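Local coordinates for aldose 1-epimerase (PDB 1LUR), which probably interconverts the alpha and beta anomers of aldose sugars, as a nematode homologue of the galactose mutarotases, at residues 63-75 against 164-176. Residues are numbered along the deposited sequence; the frame is centred on the assembly and turned at random.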
ATOM      1  N   ALA A  63     -11.169   7.548   5.736  1.00 43.44           N
ATOM      2  CA  ALA A  63     -10.827   8.299   4.529  1.00 42.45           C
ATOM      3  C   ALA A  63      -9.322   8.328   4.296  1.00 42.38           C
ATOM      4  O   ALA A  63      -8.846   8.878   3.298  1.00 42.20           O
ATOM      5  CB  ALA A  63     -11.363   9.719   4.631  1.00 42.36           C
ATOM      6  N   ALA A  64      -8.573   7.731   5.218  1.00 41.19           N
ATOM      7  CA  ALA A  64      -7.122   7.692   5.110  1.00 40.05           C
ATOM      8  C   ALA A  64      -6.613   6.421   4.425  1.00 39.85           C
ATOM      9  O   ALA A  64      -5.408   6.157   4.424  1.00 39.80           O
ATOM     10  CB  ALA A  64      -6.496   7.829   6.497  1.00 40.09           C
ATOM     11  N   SER A  65      -7.529   5.643   3.850  1.00 38.41           N
ATOM     12  CA  SER A  65      -7.184   4.397   3.154  1.00 37.47           C
ATOM     13  C   SER A  65      -6.361   3.430   4.007  1.00 36.06           C
ATOM     14  O   SER A  65      -5.483   2.729   3.496  1.00 34.23           O
ATOM     15  CB  SER A  65      -6.408   4.705   1.871  1.00 37.43           C
ATOM     16  OG  SER A  65      -7.187   5.467   0.967  1.00 38.13           O
ATOM     17  N   ILE A  66      -6.657   3.383   5.300  1.00 33.89           N
ATOM     18  CA  ILE A  66      -5.943   2.504   6.218  1.00 34.06           C
ATOM     19  C   ILE A  66      -6.070   1.012   5.881  1.00 32.14           C
ATOM     20  O   ILE A  66      -7.146   0.429   5.991  1.00 32.01           O
ATOM     21  CB  ILE A  66      -6.411   2.749   7.680  1.00 34.51           C
ATOM     22  CG1 ILE A  66      -6.139   4.207   8.068  1.00 34.98           C
ATOM     23  CG2 ILE A  66      -5.667   1.819   8.639  1.00 34.45           C
ATOM     24  CD1 ILE A  66      -6.559   4.556   9.482  1.00 37.38           C
ATOM     25  N   GLY A  67      -4.959   0.417   5.448  1.00 32.41           N
ATOM     26  CA  GLY A  67      -4.926  -0.997   5.099  1.00 30.20           C
ATOM     27  C   GLY A  67      -5.674  -1.466   3.862  1.00 28.85           C
ATOM     28  O   GLY A  67      -5.686  -2.658   3.550  1.00 29.55           O
ATOM     29  N   LYS A  68      -6.282  -0.542   3.135  1.00 26.87           N
ATOM     30  CA  LYS A  68      -7.027  -0.902   1.938  1.00 25.26           C
ATOM     31  C   LYS A  68      -6.203  -1.332   0.730  1.00 25.98           C
ATOM     32  O   LYS A  68      -4.993  -1.084   0.642  1.00 24.59           O
ATOM     33  CB  LYS A  68      -7.879   0.285   1.471  1.00 27.13           C
ATOM     34  CG  LYS A  68      -8.885   0.838   2.453  1.00 26.35           C
ATOM     35  CD  LYS A  68      -9.565   2.057   1.826  1.00 28.41           C
ATOM     36  CE  LYS A  68     -10.654   2.645   2.720  1.00 27.34           C
ATOM     37  NZ  LYS A  68     -11.854   1.769   2.817  1.00 29.98           N
ATOM     38  N   THR A  69      -6.884  -2.001  -0.196  1.00 25.44           N
ATOM     39  CA  THR A  69      -6.263  -2.450  -1.434  1.00 26.43           C
ATOM     40  C   THR A  69      -6.719  -1.251  -2.275  1.00 26.59           C
ATOM     41  O   THR A  69      -7.924  -1.035  -2.432  1.00 28.33           O
ATOM     42  CB  THR A  69      -6.921  -3.692  -2.042  1.00 25.41           C
ATOM     43  OG1 THR A  69      -6.482  -4.864  -1.351  1.00 24.35           O
ATOM     44  CG2 THR A  69      -6.544  -3.805  -3.522  1.00 24.38           C
ATOM     45  N   VAL A  70      -5.772  -0.475  -2.794  1.00 26.06           N
ATOM     46  CA  VAL A  70      -6.093   0.697  -3.597  1.00 25.90           C
ATOM     47  C   VAL A  70      -6.025   0.490  -5.106  1.00 25.51           C
ATOM     48  O   VAL A  70      -5.127  -0.180  -5.611  1.00 26.10           O
ATOM     49  CB  VAL A  70      -5.161   1.878  -3.224  1.00 26.39           C
ATOM     50  CG1 VAL A  70      -5.440   3.065  -4.126  1.00 27.91           C
ATOM     51  CG2 VAL A  70      -5.361   2.254  -1.761  1.00 30.14           C
ATOM     52  N   GLY A  71      -6.990   1.085  -5.805  1.00 23.17           N
ATOM     53  CA  GLY A  71      -7.075   0.996  -7.257  1.00 24.04           C
ATOM     54  C   GLY A  71      -8.255   1.838  -7.734  1.00 23.36           C
ATOM     55  O   GLY A  71      -8.961   2.400  -6.891  1.00 22.58           O
ATOM     56  N   ARG A  72      -8.518   1.901  -9.043  1.00 22.46           N
ATOM     57  CA  ARG A  72      -7.737   1.196 -10.057  1.00 21.33           C
ATOM     58  C   ARG A  72      -6.357   1.757 -10.329  1.00 22.07           C
ATOM     59  O   ARG A  72      -5.541   1.111 -10.983  1.00 22.47           O
ATOM     60  CB  ARG A  72      -8.520   1.100 -11.368  1.00 21.05           C
ATOM     61  CG  ARG A  72      -9.625   0.044 -11.324  1.00 22.34           C
ATOM     62  CD  ARG A  72     -10.138  -0.291 -12.704  1.00 22.15           C
ATOM     63  NE  ARG A  72     -11.085   0.699 -13.202  1.00 24.22           N
ATOM     64  CZ  ARG A  72     -11.410   0.834 -14.481  1.00 25.63           C
ATOM     65  NH1 ARG A  72     -10.853   0.046 -15.398  1.00 24.21           N
ATOM     66  NH2 ARG A  72     -12.300   1.748 -14.843  1.00 25.66           N
ATOM     67  N   VAL A  73      -6.102   2.970  -9.857  1.00 20.20           N
ATOM     68  CA  VAL A  73      -4.803   3.584 -10.058  1.00 18.72           C
ATOM     69  C   VAL A  73      -4.414   4.210  -8.732  1.00 20.60           C
ATOM     70  O   VAL A  73      -5.025   5.183  -8.279  1.00 21.38           O
ATOM     71  CB  VAL A  73      -4.818   4.657 -11.153  1.00 20.36           C
ATOM     72  CG1 VAL A  73      -3.468   5.367 -11.197  1.00 19.21           C
ATOM     73  CG2 VAL A  73      -5.117   4.008 -12.499  1.00 19.53           C
ATOM     74  N   ALA A  74      -3.410   3.621  -8.095  1.00 21.81           N
ATOM     75  CA  ALA A  74      -2.937   4.111  -6.817  1.00 22.46           C
ATOM     76  C   ALA A  74      -2.333   5.498  -6.934  1.00 24.19           C
ATOM     77  O   ALA A  74      -1.701   5.849  -7.937  1.00 25.48           O
ATOM     78  CB  ALA A  74      -1.913   3.147  -6.230  1.00 23.44           C
ATOM     79  N   ASN A  75      -2.533   6.276  -5.883  1.00 24.33           N
ATOM     80  CA  ASN A  75      -2.033   7.635  -5.803  1.00 25.63           C
ATOM     81  C   ASN A  75      -2.740   8.585  -6.757  1.00 25.25           C
ATOM     82  O   ASN A  75      -3.906   8.389  -7.099  1.00 25.41           O
ATOM     83  CB  ASN A  75      -0.513   7.676  -6.016  1.00 25.28           C
ATOM     84  CG  ASN A  75       0.147   8.816  -5.254  1.00 28.66           C
ATOM     85  OD1 ASN A  75       0.241   9.940  -5.746  1.00 25.35           O
ATOM     86  ND2 ASN A  75       0.594   8.529  -4.030  1.00 27.28           N
ATOM     87  N   PRO A 164      -9.585  -2.407 -22.789  1.00 29.16           N
ATOM     88  CA  PRO A 164      -8.294  -1.788 -22.466  1.00 27.32           C
ATOM     89  C   PRO A 164      -8.417  -0.632 -21.483  1.00 25.85           C
ATOM     90  O   PRO A 164      -9.311   0.199 -21.604  1.00 24.04           O
ATOM     91  CB  PRO A 164      -7.787  -1.296 -23.820  1.00 28.49           C
ATOM     92  CG  PRO A 164      -8.501  -2.144 -24.810  1.00 31.32           C
ATOM     93  CD  PRO A 164      -9.873  -2.284 -24.226  1.00 30.85           C
ATOM     94  N   GLY A 165      -7.501  -0.569 -20.525  1.00 25.07           N
ATOM     95  CA  GLY A 165      -7.545   0.501 -19.548  1.00 24.26           C
ATOM     96  C   GLY A 165      -6.255   0.579 -18.757  1.00 22.32           C
ATOM     97  O   GLY A 165      -5.221   0.075 -19.190  1.00 22.14           O
ATOM     98  N   LEU A 166      -6.322   1.208 -17.593  1.00 19.78           N
ATOM     99  CA  LEU A 166      -5.153   1.352 -16.737  1.00 19.11           C
ATOM    100  C   LEU A 166      -5.397   0.654 -15.402  1.00 17.42           C
ATOM    101  O   LEU A 166      -6.517   0.641 -14.903  1.00 20.37           O
ATOM    102  CB  LEU A 166      -4.871   2.844 -16.491  1.00 18.92           C
ATOM    103  CG  LEU A 166      -4.593   3.754 -17.696  1.00 21.76           C
ATOM    104  CD1 LEU A 166      -4.752   5.212 -17.304  1.00 22.18           C
ATOM    105  CD2 LEU A 166      -3.183   3.492 -18.226  1.00 21.81           C
ATOM    106  N   LEU A 167      -4.355   0.047 -14.842  1.00 21.36           N
ATOM    107  CA  LEU A 167      -4.479  -0.632 -13.557  1.00 20.09           C
ATOM    108  C   LEU A 167      -3.125  -0.625 -12.853  1.00 21.59           C
ATOM    109  O   LEU A 167      -2.131  -1.182 -13.344  1.00 21.10           O
ATOM    110  CB  LEU A 167      -4.985  -2.075 -13.703  1.00 20.59           C
ATOM    111  CG  LEU A 167      -5.458  -2.684 -12.368  1.00 22.13           C
ATOM    112  CD1 LEU A 167      -6.813  -2.104 -11.989  1.00 20.02           C
ATOM    113  CD2 LEU A 167      -5.558  -4.195 -12.474  1.00 22.45           C
ATOM    114  N   ALA A 168      -3.086   0.033 -11.705  1.00 19.82           N
ATOM    115  CA  ALA A 168      -1.864   0.126 -10.915  1.00 20.88           C
ATOM    116  C   ALA A 168      -2.335   0.109  -9.475  1.00 21.36           C
ATOM    117  O   ALA A 168      -2.807   1.120  -8.949  1.00 21.81           O
ATOM    118  CB  ALA A 168      -1.131   1.416 -11.242  1.00 18.76           C
ATOM    119  N   LEU A 169      -2.220  -1.053  -8.840  1.00 21.14           N
ATOM    120  CA  LEU A 169      -2.655  -1.198  -7.461  1.00 20.40           C
ATOM    121  C   LEU A 169      -1.551  -1.117  -6.421  1.00 20.95           C
ATOM    122  O   LEU A 169      -0.368  -1.007  -6.742  1.00 20.60           O
ATOM    123  CB  LEU A 169      -3.342  -2.557  -7.292  1.00 20.28           C
ATOM    124  CG  LEU A 169      -4.269  -3.041  -8.411  1.00 22.78           C
ATOM    125  CD1 LEU A 169      -4.648  -4.500  -8.163  1.00 23.54           C
ATOM    126  CD2 LEU A 169      -5.511  -2.158  -8.466  1.00 24.38           C
ATOM    127  N   THR A 170      -1.980  -1.184  -5.166  1.00 22.03           N
ATOM    128  CA  THR A 170      -1.098  -1.160  -4.005  1.00 23.34           C
ATOM    129  C   THR A 170      -1.909  -1.517  -2.771  1.00 23.69           C
ATOM    130  O   THR A 170      -3.132  -1.673  -2.847  1.00 23.24           O
ATOM    131  CB  THR A 170      -0.398   0.198  -3.750  1.00 22.59           C
ATOM    132  OG1 THR A 170       0.718  -0.026  -2.871  1.00 24.41           O
ATOM    133  CG2 THR A 170      -1.338   1.205  -3.073  1.00 22.20           C
ATOM    134  N   ASN A 171      -1.211  -1.695  -1.652  1.00 24.30           N
ATOM    135  CA  ASN A 171      -1.834  -2.029  -0.371  1.00 25.68           C
ATOM    136  C   ASN A 171      -1.507  -0.822   0.498  1.00 25.55           C
ATOM    137  O   ASN A 171      -0.348  -0.414   0.593  1.00 26.98           O
ATOM    138  CB  ASN A 171      -1.237  -3.297   0.231  1.00 26.55           C
ATOM    139  CG  ASN A 171      -1.747  -3.557   1.629  1.00 27.43           C
ATOM    140  OD1 ASN A 171      -1.189  -3.056   2.604  1.00 27.88           O
ATOM    141  ND2 ASN A 171      -2.837  -4.309   1.733  1.00 27.63           N
ATOM    142  N   HIS A 172      -2.518  -0.256   1.141  1.00 27.37           N
ATOM    143  CA  HIS A 172      -2.298   0.918   1.971  1.00 27.99           C
ATOM    144  C   HIS A 172      -2.236   0.721   3.485  1.00 29.46           C
ATOM    145  O   HIS A 172      -2.765   1.539   4.240  1.00 29.19           O
ATOM    146  CB  HIS A 172      -3.370   1.961   1.634  1.00 30.02           C
ATOM    147  CG  HIS A 172      -2.894   3.377   1.750  1.00 31.62           C
ATOM    148  ND1 HIS A 172      -2.492   3.936   2.945  1.00 31.05           N
ATOM    149  CD2 HIS A 172      -2.742   4.343   0.812  1.00 33.16           C
ATOM    150  CE1 HIS A 172      -2.112   5.186   2.739  1.00 34.12           C
ATOM    151  NE2 HIS A 172      -2.255   5.458   1.454  1.00 34.05           N
ATOM    152  N   ALA A 173      -1.587  -0.345   3.938  1.00 28.88           N
ATOM    153  CA  ALA A 173      -1.489  -0.588   5.376  1.00 29.53           C
ATOM    154  C   ALA A 173      -0.482   0.366   6.019  1.00 30.27           C
ATOM    155  O   ALA A 173       0.593   0.605   5.474  1.00 30.39           O
ATOM    156  CB  ALA A 173      -1.076  -2.032   5.636  1.00 29.78           C
ATOM    157  N   TYR A 174      -0.855   0.921   7.169  1.00 31.98           N
ATOM    158  CA  TYR A 174      -0.004   1.846   7.916  1.00 32.21           C
ATOM    159  C   TYR A 174       0.690   0.985   8.970  1.00 31.14           C
ATOM    160  O   TYR A 174       0.020   0.348   9.784  1.00 30.83           O
ATOM    161  CB  TYR A 174      -0.841   2.914   8.626  1.00 34.78           C
ATOM    162  CG  TYR A 174      -1.438   3.992   7.741  1.00 37.31           C
ATOM    163  CD1 TYR A 174      -2.461   3.704   6.832  1.00 38.26           C
ATOM    164  CD2 TYR A 174      -1.021   5.318   7.860  1.00 38.78           C
ATOM    165  CE1 TYR A 174      -3.056   4.719   6.073  1.00 39.01           C
ATOM    166  CE2 TYR A 174      -1.606   6.333   7.109  1.00 39.37           C
ATOM    167  CZ  TYR A 174      -2.621   6.032   6.219  1.00 39.52           C
ATOM    168  OH  TYR A 174      -3.192   7.049   5.485  1.00 41.36           O
ATOM    169  N   TRP A 175       2.020   0.977   8.967  1.00 31.36           N
ATOM    170  CA  TRP A 175       2.770   0.174   9.926  1.00 32.50           C
ATOM    171  C   TRP A 175       3.389   0.885  11.126  1.00 34.19           C
ATOM    172  O   TRP A 175       3.926   1.984  11.018  1.00 35.37           O
ATOM    173  CB  TRP A 175       3.865  -0.605   9.197  1.00 31.98           C
ATOM    174  CG  TRP A 175       3.359  -1.432   8.062  1.00 33.29           C
ATOM    175  CD1 TRP A 175       3.161  -1.024   6.773  1.00 32.96           C
ATOM    176  CD2 TRP A 175       2.958  -2.809   8.113  1.00 32.03           C
ATOM    177  NE1 TRP A 175       2.664  -2.060   6.018  1.00 32.27           N
ATOM    178  CE2 TRP A 175       2.529  -3.166   6.815  1.00 33.03           C
ATOM    179  CE3 TRP A 175       2.916  -3.773   9.129  1.00 31.74           C
ATOM    180  CZ2 TRP A 175       2.066  -4.451   6.505  1.00 31.51           C
ATOM    181  CZ3 TRP A 175       2.457  -5.050   8.820  1.00 31.04           C
ATOM    182  CH2 TRP A 175       2.038  -5.374   7.519  1.00 31.68           C
ATOM    183  N   ASN A 176       3.306   0.212  12.270  1.00 37.01           N
ATOM    184  CA  ASN A 176       3.830   0.677  13.550  1.00 39.50           C
ATOM    185  C   ASN A 176       4.096  -0.642  14.269  1.00 39.97           C
ATOM    186  O   ASN A 176       3.164  -1.355  14.637  1.00 39.50           O
ATOM    187  CB  ASN A 176       2.784   1.498  14.311  1.00 42.05           C
ATOM    188  CG  ASN A 176       3.293   1.980  15.655  1.00 45.72           C
ATOM    189  OD1 ASN A 176       3.675   1.178  16.509  1.00 47.07           O
ATOM    190  ND2 ASN A 176       3.306   3.294  15.848  1.00 47.27           N
TER
HETATM  191  O   HOH W   1      -3.889  -5.464  -1.179  1.00 33.81           O
HETATM  192  O   HOH W   2      -8.294  -1.371 -15.418  1.00 20.75           O
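Ala-64 O accepts from Tyr-174 OH at 2.6 Å, in its carbonyl plane and on a lone pair. The bond closes one end of an antiparallel pairing in which strand 69-70 edges a sheet of the beta-sandwich fold of the galactose mutarotase family. Tyrosine suits the place: its ring passes Ile-66, whose CG1 lies 3.7 Å from Tyr-174 CE1, before the hydroxyl meets the backbone. Gly-67 suits the third position of the type II turn from Ser-65 to Lys-68, where phi is positive (69°); its N reaches His-172 O from above the carbonyl plane, at 2.7 Å, and its CA lies 3.5 Å from Ala-173 CA. Small Ser-65 lays CB over one face of the His-172 imidazole, a CH-pi contact. Asn-171 folds an Asx turn, OD1 accepting from Ala-173 N. Val-70 N donates to Thr-170 O, but the return bond is weak; Thr-170 CG2 packs on Val-70 CB and Ala-74 CB while its OG1 bonds to Pro-304 O. Beyond the cis peptide before Arg-72, Ala-168 N donates to Arg-72 O, and Ala-168 O accepts from Ala-74 N. Arg-72 CG crosses Leu-167 CD1 at about a right angle; the guanidinium salt-bridges Asp-133, and Arg-72 NH1 donates to a water that donates to Leu-166 O.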